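Local atomic coordinates of LysR family transcriptional regulator (Vibrio vulnificus, PDB entry 5FHK), a protein that regulates virulence gene transcription, probably through sequence-specific DNA binding by another part of the protein, this chain being its regulatory domain. Residues 114-119 against 172-176; 94-98 against 120-124. All blocks are in the same frame, centred on the assembly; numbering follows the deposited sequence.

Interaction 1: residues 114-119 against 172-176; sequences TLINSK and DWSAN
Strand 113-117 pairs antiparallel with the short, weakly bonded 173-174, Ile116 facing Ser174 in a hydrogen-bonded pair (CA to CA 5.5 Å); the end-to-end directions of 114-119 and 172-176 lie 126° apart. The bonds are Ile116 N to Ser174 O and Ser174 N to Ile116 O, each 2.9 Å. Ile116 (phi/psi -111/150°, chi1 p, chi2 t) lies on the same face as Ser174 and reaches Asn176, with its CD1 3.4 Å from Asn176 OD1. Trp173 (-113/150°) puts its indole on the other face, with chi1 m and chi2 near 86°. Asn117 CB sits 3.5 Å from the centroid of the Trp173 six-membered ring and 7° off the normal, a CH-pi contact, while Leu115 CB packs 3.7 Å from Trp173 CE3. This is the edge of a small three-stranded antiparallel sheet in the LysR substrate-binding domain: strand 113-117 is central, and 173-174 is an outer strand. Trp173 CA approaches Ile116 O at 3.3 Å in a CA-H...O contact. Further along, Asp172 (chi1 t) accepts two hydrogen bonds at OD2, from Ser118 N (3.1 Å) and Ser118 OG (2.9 Å). Ser118 OG also receives Lys119 NZ at 2.7 Å. Asn117 OD1 accepts a hydrogen bond from Glu121 N.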
loop_
_atom_site.group_PDB
_atom_site.type_symbol
_atom_site.label_atom_id
_atom_site.label_comp_id
_atom_site.label_asym_id
_atom_site.label_seq_id
_atom_site.Cartn_x
_atom_site.Cartn_y
_atom_site.Cartn_z
ATOM N N THR A 114 -20.510 -9.221 0.072
ATOM C CA THR A 114 -21.833 -9.330 0.685
ATOM C C THR A 114 -22.616 -8.082 0.316
ATOM O O THR A 114 -22.363 -7.002 0.855
ATOM C CB THR A 114 -21.713 -9.481 2.193
ATOM O OG1 THR A 114 -20.790 -10.539 2.472
ATOM C CG2 THR A 114 -23.080 -9.782 2.809
ATOM N N LEU A 115 -23.574 -8.232 -0.595
ATOM C CA LEU A 115 -24.237 -7.109 -1.236
ATOM C C LEU A 115 -25.710 -7.068 -0.873
ATOM O O LEU A 115 -26.422 -8.063 -1.047
ATOM C CB LEU A 115 -24.079 -7.198 -2.753
ATOM C CG LEU A 115 -22.607 -7.117 -3.163
ATOM C CD1 LEU A 115 -22.496 -7.162 -4.661
ATOM C CD2 LEU A 115 -21.969 -5.822 -2.635
ATOM N N ILE A 116 -26.162 -5.909 -0.396
ATOM C CA ILE A 116 -27.558 -5.659 -0.067
ATOM C C ILE A 116 -28.110 -4.663 -1.079
ATOM O O ILE A 116 -27.374 -3.831 -1.624
ATOM C CB ILE A 116 -27.735 -5.128 1.374
ATOM C CG1 ILE A 116 -27.376 -3.634 1.446
ATOM C CG2 ILE A 116 -26.877 -5.915 2.354
ATOM C CD1 ILE A 116 -28.072 -2.859 2.571
ATOM N N ASN A 117 -29.401 -4.762 -1.362
ATOM C CA ASN A 117 -30.028 -3.774 -2.234
ATOM C C ASN A 117 -31.031 -2.946 -1.434
ATOM O O ASN A 117 -31.188 -3.123 -0.218
ATOM C CB ASN A 117 -30.670 -4.440 -3.458
ATOM C CG ASN A 117 -31.908 -5.251 -3.119
ATOM O OD1 ASN A 117 -32.272 -5.413 -1.950
ATOM N ND2 ASN A 117 -32.556 -5.788 -4.154
ATOM N N SER A 118 -31.717 -2.045 -2.144
ATOM C CA SER A 118 -32.653 -1.120 -1.505
ATOM C C SER A 118 -33.768 -1.859 -0.776
ATOM O O SER A 118 -34.197 -1.434 0.304
ATOM C CB SER A 118 -33.249 -0.177 -2.552
ATOM O OG SER A 118 -33.859 -0.923 -3.596
ATOM N N LYS A 119 -34.256 -2.959 -1.356
ATOM C CA LYS A 119 -35.375 -3.709 -0.793
ATOM C C LYS A 119 -34.965 -4.695 0.297
ATOM O O LYS A 119 -35.847 -5.265 0.953
ATOM C CB LYS A 119 -36.118 -4.456 -1.906
ATOM C CG LYS A 119 -36.775 -3.537 -2.922
ATOM C CD LYS A 119 -36.319 -3.841 -4.348
ATOM C CE LYS A 119 -36.751 -2.734 -5.319
ATOM N NZ LYS A 119 -36.031 -1.446 -5.066
ATOM N N ASP A 172 -28.026 0.206 -7.212
ATOM C CA ASP A 172 -28.965 -0.160 -6.158
ATOM C C ASP A 172 -28.369 -1.143 -5.152
ATOM O O ASP A 172 -29.036 -1.478 -4.172
ATOM C CB ASP A 172 -30.242 -0.749 -6.777
ATOM C CG ASP A 172 -31.424 -0.774 -5.804
ATOM O OD1 ASP A 172 -32.095 0.274 -5.619
ATOM O OD2 ASP A 172 -31.687 -1.860 -5.233
ATOM N N TRP A 173 -27.137 -1.602 -5.360
ATOM C CA TRP A 173 -26.486 -2.557 -4.481
ATOM C C TRP A 173 -25.295 -1.922 -3.770
ATOM O O TRP A 173 -24.614 -1.044 -4.316
ATOM C CB TRP A 173 -26.008 -3.783 -5.263
ATOM C CG TRP A 173 -27.123 -4.598 -5.807
ATOM C CD1 TRP A 173 -27.770 -4.404 -6.985
ATOM C CD2 TRP A 173 -27.727 -5.740 -5.193
ATOM N NE1 TRP A 173 -28.748 -5.360 -7.148
ATOM C CE2 TRP A 173 -28.746 -6.191 -6.059
ATOM C CE3 TRP A 173 -27.505 -6.430 -3.998
ATOM C CZ2 TRP A 173 -29.541 -7.301 -5.770
ATOM C CZ3 TRP A 173 -28.301 -7.527 -3.708
ATOM C CH2 TRP A 173 -29.311 -7.947 -4.590
ATOM N N SER A 174 -25.023 -2.409 -2.561
ATOM C CA SER A 174 -23.905 -1.905 -1.780
ATOM C C SER A 174 -23.659 -2.843 -0.621
ATOM O O SER A 174 -24.578 -3.522 -0.151
ATOM C CB SER A 174 -24.177 -0.504 -1.245
ATOM O OG SER A 174 -24.837 -0.581 0.013
ATOM N N ALA A 175 -22.410 -2.867 -0.167
ATOM C CA ALA A 175 -22.079 -3.512 1.089
ATOM C C ALA A 175 -22.563 -2.650 2.251
ATOM O O ALA A 175 -22.852 -1.456 2.099
ATOM C CB ALA A 175 -20.575 -3.737 1.199
ATOM N N ASN A 176 -22.664 -3.265 3.426
ATOM C CA ASN A 176 -23.050 -2.426 4.546
ATOM C C ASN A 176 -21.845 -1.624 5.031
ATOM O O ASN A 176 -20.704 -2.087 4.944
ATOM C CB ASN A 176 -23.618 -3.272 5.682
ATOM C CG ASN A 176 -25.114 -3.539 5.519
ATOM O OD1 ASN A 176 -25.885 -2.635 5.166
ATOM N ND2 ASN A 176 -25.528 -4.781 5.766
#

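Interaction 2: residues 94-98 against 120-124; sequences THAED and GETVV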
loop_
_atom_site.group_PDB
_atom_site.type_symbol
_atom_site.label_atom_id
_atom_site.label_comp_id
_atom_site.label_asym_id
_atom_site.label_seq_id
_atom_site.Cartn_x
_atom_site.Cartn_y
_atom_site.Cartn_z
ATOM N N THR A 94 -27.530 -6.244 -14.219
ATOM C CA THR A 94 -28.619 -5.485 -13.627
ATOM C C THR A 94 -29.182 -6.106 -12.351
ATOM O O THR A 94 -29.964 -5.450 -11.660
ATOM C CB THR A 94 -29.749 -5.273 -14.650
ATOM O OG1 THR A 94 -30.489 -6.489 -14.813
ATOM C CG2 THR A 94 -29.180 -4.849 -16.002
ATOM N N HIS A 95 -28.774 -7.319 -11.991
ATOM C CA HIS A 95 -28.993 -7.856 -10.657
ATOM C C HIS A 95 -27.672 -8.426 -10.144
ATOM O O HIS A 95 -26.830 -8.875 -10.925
ATOM C CB HIS A 95 -30.093 -8.930 -10.654
ATOM C CG HIS A 95 -30.411 -9.463 -9.293
ATOM N ND1 HIS A 95 -29.721 -10.512 -8.722
ATOM C CD2 HIS A 95 -31.337 -9.083 -8.383
ATOM C CE1 HIS A 95 -30.213 -10.762 -7.522
ATOM N NE2 HIS A 95 -31.199 -9.913 -7.293
ATOM N N ALA A 96 -27.488 -8.399 -8.823
ATOM C CA ALA A 96 -26.218 -8.831 -8.243
ATOM C C ALA A 96 -25.900 -10.295 -8.526
ATOM O O ALA A 96 -24.758 -10.716 -8.304
ATOM C CB ALA A 96 -26.216 -8.588 -6.733
ATOM N N GLU A 97 -26.868 -11.079 -9.005
ATOM C CA GLU A 97 -26.589 -12.458 -9.372
ATOM C C GLU A 97 -25.865 -12.555 -10.703
ATOM O O GLU A 97 -25.205 -13.564 -10.960
ATOM C CB GLU A 97 -27.885 -13.271 -9.420
ATOM C CG GLU A 97 -28.306 -13.833 -8.062
ATOM C CD GLU A 97 -27.312 -14.851 -7.506
ATOM O OE1 GLU A 97 -26.743 -15.636 -8.295
ATOM O OE2 GLU A 97 -27.091 -14.857 -6.273
ATOM N N ASP A 98 -25.953 -11.522 -11.539
ATOM C CA ASP A 98 -25.252 -11.518 -12.813
ATOM C C ASP A 98 -23.740 -11.396 -12.661
ATOM O O ASP A 98 -23.026 -11.543 -13.658
ATOM C CB ASP A 98 -25.783 -10.387 -13.689
ATOM C CG ASP A 98 -27.273 -10.519 -13.985
ATOM O OD1 ASP A 98 -27.787 -11.665 -14.032
ATOM O OD2 ASP A 98 -27.935 -9.474 -14.174
ATOM N N GLY A 120 -33.665 -4.910 0.511
ATOM C CA GLY A 120 -33.193 -5.772 1.576
ATOM C C GLY A 120 -32.702 -7.145 1.161
ATOM O O GLY A 120 -32.314 -7.928 2.035
ATOM N N GLU A 121 -32.711 -7.470 -0.129
ATOM C CA GLU A 121 -32.173 -8.750 -0.573
ATOM C C GLU A 121 -30.655 -8.768 -0.429
ATOM O O GLU A 121 -29.984 -7.758 -0.656
ATOM C CB GLU A 121 -32.562 -9.027 -2.027
ATOM C CG GLU A 121 -32.152 -10.418 -2.525
ATOM C CD GLU A 121 -32.297 -10.606 -4.038
ATOM O OE1 GLU A 121 -32.781 -9.667 -4.720
ATOM O OE2 GLU A 121 -31.930 -11.704 -4.537
ATOM N N THR A 122 -30.111 -9.929 -0.063
ATOM C CA THR A 122 -28.684 -10.096 0.195
ATOM C C THR A 122 -28.126 -11.165 -0.732
ATOM O O THR A 122 -28.620 -12.298 -0.751
ATOM C CB THR A 122 -28.430 -10.474 1.656
ATOM O OG1 THR A 122 -28.500 -9.298 2.471
ATOM C CG2 THR A 122 -27.066 -11.151 1.832
ATOM N N VAL A 123 -27.085 -10.812 -1.475
ATOM C CA VAL A 123 -26.393 -11.736 -2.360
ATOM C C VAL A 123 -24.931 -11.801 -1.930
ATOM O O VAL A 123 -24.306 -10.761 -1.694
ATOM C CB VAL A 123 -26.536 -11.295 -3.829
ATOM C CG1 VAL A 123 -25.466 -11.945 -4.696
ATOM C CG2 VAL A 123 -27.937 -11.633 -4.343
ATOM N N VAL A 124 -24.386 -13.019 -1.824
ATOM C CA VAL A 124 -22.988 -13.246 -1.459
ATOM C C VAL A 124 -22.248 -13.762 -2.687
ATOM O O VAL A 124 -22.697 -14.721 -3.325
ATOM C CB VAL A 124 -22.865 -14.237 -0.286
ATOM C CG1 VAL A 124 -21.403 -14.435 0.088
ATOM C CG2 VAL A 124 -23.640 -13.717 0.913
#
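This is a side-chain contact between a loop and a beta hairpin: residues 94-98, between helix 84-87 and strand 104-107, lean against the start of strand 122-125. It is small, burying 193 Å² in all, and the backbones stay apart, the closest CA atoms being those of Ala96 and Val123 at 6.6 Å. Val123 gives up the most surface. Its CB meets Ala96 CB at 4.0 Å and its CG2 comes to 4.0 Å from His95 CE1, which makes up the apolar part of the contact; Glu97 OE2 merely comes near, 3.7 Å from Val123 CG1. One valine is thus touched by three consecutive loop residues. Beside the apolar part, a His-carboxylate hydrogen bond runs from His95 NE2 to Glu121 OE1, 3.0 Å long and nearly straight at 175°. The imidazole is held from behind as well: Glu97 N donates to His95 ND1 at 2.9 Å, which makes ND1 the acceptor and suits NE2 as the donor. The loop itself is tightly wound. Asp98 N bonds to His95 O at 2.9 Å, and Asp98 OD2 accepts from His95 N (3.2 Å) and Thr94 N (3.3 Å). On the hairpin side, Asn117 OD1 receives Glu121 N across the turn. Trp173, from 173-174, the outer strand on the far side of 113-117, touches Ala96, Glu121 and Val123, and its ring meets His95 edge-to-face. The arrangement is a beta hairpin, strands 113-117 and 122-125, with a connecting loop packed on it in a LysR substrate-binding domain of periplasmic-binding-protein type.

The contacts' centres are about 8 Å apart, and one small sheet carries both. Interaction 1 pairs its central strand with 173-174, while interaction 2 uses the strand on the other flank, 122-125; Leu115 N to Val123 O, at 2.9 Å, is a probable hydrogen bond between them. Trp173 makes the second connection. Trp173 CZ2 is 3.4 Å from His95 NE2, with the two rings edge-to-face, Trp173 CE2 is 3.5 Å from Ala96 CB, and Trp173 CZ3 is 3.5 Å from Glu121 O. The indole thus joins strand 173-174, the hairpin and loop 94-98. The centres of interactions 1 and 2 lie about 17 and 22 Å from the chain centre, and neither contact touches the other subunit.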